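Local coordinates for ethylbenzene dehydrogenase alpha-subunit (Aromatoleum aromaticum, PDB 2IVF), which belongs to the molybdopterin oxidoreductase family and carries a molybdenum atom, two pterin guanine dinucleotide cofactors and an iron/sulfur cluster, at residues A[177-182]-A[705-710]; A[209-214]-A[711-716]. All blocks are in the same frame, centred on the assembly; numbering follows the deposited sequence.

Interaction 1 of 2, residues A[177-182]-A[705-710]; sequences SFEAQG and RGLTEF
F178, on the last turns of helix 163-181, and F710, on strand 709-711, make the aromatic part of this contact. Their side chains run side by side in the same direction, and CD2 of F178 sits over one face of the F710 ring, off-centre toward its rim, 3.4 Å from F710 CD2. The ring centroids are 4.7 Å apart with the planes inclined at 42°, an oblique pairing. With CG of F710 held between its backbone N and carbonyl carbon (chi1 60°), the ring is laid alongside F178; F710 CB itself is 3.8 Å from F178 CB.

The second part is a van der Waals contact between E179 and L707, which approach from opposite directions. The E179 chain bends at chi2 (-70°); its aliphatic CG lies 3.8 Å from L707 CD1, and its carboxylate oxygen OE1 3.6 Å from L707 CD2.

Polar partners lie around these residues. E179 OE2 is hydrogen-bonded to Y720 OH, the Y720 ring also meeting that of F710, and R705 forms salt bridges with D172 and D176 of helix 163-181. Past the Schellman motif that closes helix 687-704 at G706, the chain lays one strand of the 709-711/717-719 beta hairpin against the C-terminal end of helix 163-181.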
loop_
_atom_site.group_PDB
_atom_site.type_symbol
_atom_site.label_atom_id
_atom_site.label_comp_id
_atom_site.label_asym_id
_atom_site.label_seq_id
_atom_site.Cartn_x
_atom_site.Cartn_y
_atom_site.Cartn_z
ATOM N N SER A 177 20.878 3.929 34.948
ATOM C CA SER A 177 21.672 4.725 33.997
ATOM C C SER A 177 21.753 6.198 34.405
ATOM O O SER A 177 22.808 6.839 34.306
ATOM C CB SER A 177 21.109 4.563 32.609
ATOM O OG SER A 177 21.800 5.413 31.708
ATOM N N PHE A 178 20.645 6.730 34.917
ATOM C CA PHE A 178 20.636 8.100 35.436
ATOM C C PHE A 178 21.590 8.260 36.612
ATOM O O PHE A 178 22.294 9.243 36.685
ATOM C CB PHE A 178 19.230 8.521 35.844
ATOM C CG PHE A 178 18.317 8.814 34.671
ATOM C CD1 PHE A 178 18.623 8.367 33.374
ATOM C CD2 PHE A 178 17.146 9.503 34.874
ATOM C CE1 PHE A 178 17.780 8.615 32.298
ATOM C CE2 PHE A 178 16.297 9.780 33.825
ATOM C CZ PHE A 178 16.603 9.319 32.517
ATOM N N GLU A 179 21.610 7.291 37.518
ATOM C CA GLU A 179 22.555 7.327 38.634
ATOM C C GLU A 179 24.000 7.231 38.156
ATOM O O GLU A 179 24.866 7.927 38.662
ATOM C CB GLU A 179 22.251 6.196 39.614
ATOM C CG GLU A 179 20.952 6.391 40.354
ATOM C CD GLU A 179 21.028 7.529 41.339
ATOM O OE1 GLU A 179 21.984 7.526 42.136
ATOM O OE2 GLU A 179 20.131 8.409 41.309
ATOM N N ALA A 180 24.263 6.356 37.201
ATOM C CA ALA A 180 25.618 6.188 36.680
ATOM C C ALA A 180 26.159 7.408 35.897
ATOM O O ALA A 180 27.322 7.742 36.016
ATOM C CB ALA A 180 25.695 4.930 35.804
ATOM N N GLN A 181 25.316 8.097 35.150
ATOM C CA GLN A 181 25.806 9.070 34.168
ATOM C C GLN A 181 24.847 10.193 33.756
ATOM O O GLN A 181 25.085 10.866 32.744
ATOM C CB GLN A 181 26.198 8.326 32.895
ATOM C CG GLN A 181 25.032 7.688 32.146
ATOM C CD GLN A 181 25.459 7.069 30.853
ATOM O OE1 GLN A 181 26.558 7.336 30.363
ATOM N NE2 GLN A 181 24.586 6.232 30.264
ATOM N N GLY A 182 23.775 10.398 34.513
ATOM C CA GLY A 182 22.776 11.399 34.142
ATOM C C GLY A 182 21.905 10.970 32.993
ATOM O O GLY A 182 21.941 9.816 32.545
ATOM N N ARG A 705 14.257 2.504 46.487
ATOM C CA ARG A 705 15.715 2.430 46.427
ATOM C C ARG A 705 16.394 3.570 47.177
ATOM O O ARG A 705 17.617 3.627 47.248
ATOM C CB ARG A 705 16.178 2.378 44.979
ATOM C CG ARG A 705 15.819 1.075 44.314
ATOM C CD ARG A 705 16.067 1.046 42.814
ATOM N NE ARG A 705 17.484 1.177 42.473
ATOM C CZ ARG A 705 17.975 1.146 41.238
ATOM N NH1 ARG A 705 17.193 0.961 40.192
ATOM N NH2 ARG A 705 19.273 1.277 41.045
ATOM N N GLY A 706 15.599 4.460 47.758
ATOM C CA GLY A 706 16.122 5.569 48.540
ATOM C C GLY A 706 16.865 6.607 47.724
ATOM O O GLY A 706 17.762 7.275 48.250
ATOM N N LEU A 707 16.481 6.745 46.455
ATOM C CA LEU A 707 17.046 7.722 45.539
ATOM C C LEU A 707 16.034 8.868 45.347
ATOM O O LEU A 707 14.810 8.628 45.382
ATOM C CB LEU A 707 17.369 7.053 44.183
ATOM C CG LEU A 707 18.379 5.880 44.222
ATOM C CD1 LEU A 707 18.485 5.138 42.889
ATOM C CD2 LEU A 707 19.786 6.328 44.699
ATOM N N THR A 708 16.543 10.089 45.126
ATOM C CA THR A 708 15.680 11.292 45.014
ATOM C C THR A 708 15.828 12.086 43.703
ATOM O O THR A 708 14.827 12.508 43.114
ATOM C CB THR A 708 15.892 12.262 46.192
ATOM O OG1 THR A 708 17.280 12.646 46.272
ATOM C CG2 THR A 708 15.476 11.595 47.508
ATOM N N GLU A 709 17.068 12.287 43.261
ATOM C CA GLU A 709 17.358 13.173 42.149
ATOM C C GLU A 709 18.300 12.529 41.162
ATOM O O GLU A 709 19.148 11.732 41.556
ATOM C CB GLU A 709 18.029 14.429 42.675
ATOM C CG GLU A 709 17.089 15.439 43.247
ATOM C CD GLU A 709 17.834 16.583 43.900
ATOM O OE1 GLU A 709 18.877 16.310 44.518
ATOM O OE2 GLU A 709 17.373 17.747 43.790
ATOM N N PHE A 710 18.157 12.906 39.890
ATOM C CA PHE A 710 19.135 12.596 38.858
ATOM C C PHE A 710 19.558 13.890 38.182
ATOM O O PHE A 710 18.824 14.875 38.231
ATOM C CB PHE A 710 18.551 11.634 37.826
ATOM C CG PHE A 710 17.334 12.157 37.122
ATOM C CD1 PHE A 710 16.088 12.041 37.699
ATOM C CD2 PHE A 710 17.436 12.754 35.866
ATOM C CE1 PHE A 710 14.963 12.502 37.050
ATOM C CE2 PHE A 710 16.303 13.222 35.201
ATOM C CZ PHE A 710 15.070 13.095 35.788
#

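Interaction 2 of 2, residues A[209-214]-A[711-716]; sequences LMDGVS and NDHNGR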
loop_
_atom_site.group_PDB
_atom_site.type_symbol
_atom_site.label_atom_id
_atom_site.label_comp_id
_atom_site.label_asym_id
_atom_site.label_seq_id
_atom_site.Cartn_x
_atom_site.Cartn_y
_atom_site.Cartn_z
ATOM N N LEU A 209 10.623 15.346 29.921
ATOM C CA LEU A 209 10.610 15.410 31.370
ATOM C C LEU A 209 11.893 14.813 31.970
ATOM O O LEU A 209 12.370 15.287 32.995
ATOM C CB LEU A 209 9.380 14.720 31.923
ATOM C CG LEU A 209 8.061 15.480 31.750
ATOM C CD1 LEU A 209 6.910 14.656 32.317
ATOM C CD2 LEU A 209 8.133 16.795 32.472
ATOM N N MET A 210 12.440 13.782 31.326
ATOM C CA MET A 210 13.626 13.082 31.853
ATOM C C MET A 210 14.927 13.681 31.340
ATOM O O MET A 210 16.041 13.308 31.805
ATOM C CB MET A 210 13.569 11.603 31.477
ATOM C CG MET A 210 12.437 10.887 32.133
ATOM S SD MET A 210 12.608 9.091 32.022
ATOM C CE MET A 210 12.597 8.778 30.331
ATOM N N ASP A 211 14.781 14.635 30.420
ATOM C CA ASP A 211 15.886 15.188 29.629
ATOM C C ASP A 211 16.688 14.078 28.941
ATOM O O ASP A 211 17.919 14.077 28.951
ATOM C CB ASP A 211 16.787 16.079 30.493
ATOM C CG ASP A 211 17.819 16.820 29.663
ATOM O OD1 ASP A 211 17.466 17.224 28.545
ATOM O OD2 ASP A 211 18.982 16.927 30.098
ATOM N N GLY A 212 15.965 13.107 28.397
ATOM C CA GLY A 212 16.581 12.045 27.599
ATOM C C GLY A 212 16.906 12.565 26.220
ATOM O O GLY A 212 16.671 13.738 25.923
ATOM N N VAL A 213 17.438 11.694 25.368
ATOM C CA VAL A 213 17.921 12.065 24.057
ATOM C C VAL A 213 16.941 11.514 23.050
ATOM O O VAL A 213 16.560 10.351 23.146
ATOM C CB VAL A 213 19.320 11.477 23.774
ATOM C CG1 VAL A 213 19.779 11.933 22.398
ATOM C CG2 VAL A 213 20.297 11.888 24.879
ATOM N N SER A 214 16.457 12.369 22.152
ATOM C CA SER A 214 15.517 11.935 21.118
ATOM C C SER A 214 16.038 12.313 19.717
ATOM O O SER A 214 15.783 13.418 19.216
ATOM C CB SER A 214 14.117 12.515 21.317
ATOM O OG SER A 214 13.720 12.574 22.690
ATOM N N ASN A 711 20.736 13.880 37.559
ATOM C CA ASN A 711 21.255 15.031 36.807
ATOM C C ASN A 711 20.815 15.032 35.364
ATOM O O ASN A 711 20.980 14.028 34.664
ATOM C CB ASN A 711 22.778 15.024 36.756
ATOM C CG ASN A 711 23.413 15.459 38.044
ATOM O OD1 ASN A 711 22.778 15.492 39.095
ATOM N ND2 ASN A 711 24.683 15.792 37.970
ATOM N N ASP A 712 20.318 16.159 34.876
ATOM C CA ASP A 712 20.010 16.272 33.444
ATOM C C ASP A 712 21.313 16.515 32.683
ATOM O O ASP A 712 22.382 16.498 33.290
ATOM C CB ASP A 712 18.943 17.346 33.179
ATOM C CG ASP A 712 19.433 18.740 33.444
ATOM O OD1 ASP A 712 20.647 18.913 33.653
ATOM O OD2 ASP A 712 18.592 19.651 33.457
ATOM N N HIS A 713 21.262 16.710 31.368
ATOM C CA HIS A 713 22.519 16.810 30.625
ATOM C C HIS A 713 23.337 18.069 30.949
ATOM O O HIS A 713 24.533 18.078 30.713
ATOM C CB HIS A 713 22.357 16.626 29.120
ATOM C CG HIS A 713 21.820 17.818 28.393
ATOM N ND1 HIS A 713 20.514 18.244 28.517
ATOM C CD2 HIS A 713 22.393 18.623 27.467
ATOM C CE1 HIS A 713 20.315 19.280 27.717
ATOM N NE2 HIS A 713 21.436 19.524 27.063
ATOM N N ASN A 714 22.706 19.099 31.499
ATOM C CA ASN A 714 23.442 20.291 31.926
ATOM C C ASN A 714 23.846 20.233 33.366
ATOM O O ASN A 714 24.451 21.172 33.866
ATOM C CB ASN A 714 22.618 21.541 31.656
ATOM C CG ASN A 714 22.453 21.794 30.185
ATOM O OD1 ASN A 714 21.337 21.986 29.696
ATOM N ND2 ASN A 714 23.570 21.755 29.451
ATOM N N GLY A 715 23.529 19.125 34.034
ATOM C CA GLY A 715 23.930 18.898 35.418
ATOM C C GLY A 715 23.008 19.509 36.460
ATOM O O GLY A 715 23.382 19.609 37.623
ATOM N N ARG A 716 21.823 19.934 36.039
ATOM C CA ARG A 716 20.775 20.347 36.955
ATOM C C ARG A 716 20.019 19.120 37.467
ATOM O O ARG A 716 19.857 18.129 36.756
ATOM C CB ARG A 716 19.806 21.306 36.259
ATOM C CG ARG A 716 20.452 22.611 35.799
ATOM C CD ARG A 716 19.584 23.362 34.766
ATOM N NE ARG A 716 18.444 24.073 35.371
ATOM C CZ ARG A 716 17.151 23.910 35.045
ATOM N NH1 ARG A 716 16.766 23.050 34.107
ATOM N NH2 ARG A 716 16.222 24.629 35.670
#
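D211 receives two hydrogen bonds from H713, tying the C-terminal Schellman motif of helix 197-210 to the connection between strands 709-711 and 717-719. As the C-prime residue of that motif, D211 has positive phi, and its side chain leaves toward the 711-716 segment. Its CB packs 3.7 Å from D712 CB. CG follows anti to the backbone N (chi1 -172°), which carries the carboxylate to H713, the carboxylate and imidazole planes lying 39° apart. OD1 lies 3.2 Å from H713 ND1. OD2 is the atom gripped twice: H713 ND1 donates to its syn lone pair over 2.6 Å, while the backbone N of H713 meets it nearly along its C-O axis. Backbone and ring of one histidine therefore converge on a single oxygen, and NE2 at the other end of the imidazole bonds to D590, so the rotation of the ring is fixed from two sides. Two flanking carboxylates would be expected to favour a protonated imidazole. D712 begins a type I turn to G715, and OD1 of its carboxylate turns back on that turn: the backbone N of R716 reaches D712 OD1 at 2.8 Å from above the carboxylate plane.

In the fold
Interactions 1 and 2 lie about 12 Å apart, centre to centre, on the same side of the chain's centre, interaction 1 being the more peripheral. Their segments alternate along the sequence: 177-182 and 209-214 come first, ending helices 163-181 and 197-210, and the contiguous 705-710 and 711-716 follow some 500 residues later. The later pair supplies strand 709-711 and its turn, so one small antiparallel hairpin spans the ends of both helices. The two contacts also touch directly, F710 CE2 lying 3.4 Å from M210 O and F178 CZ packing on M210 CB. Chain following helix 687-704 is thereby joined to an early part of the molybdopterin oxidoreductase region.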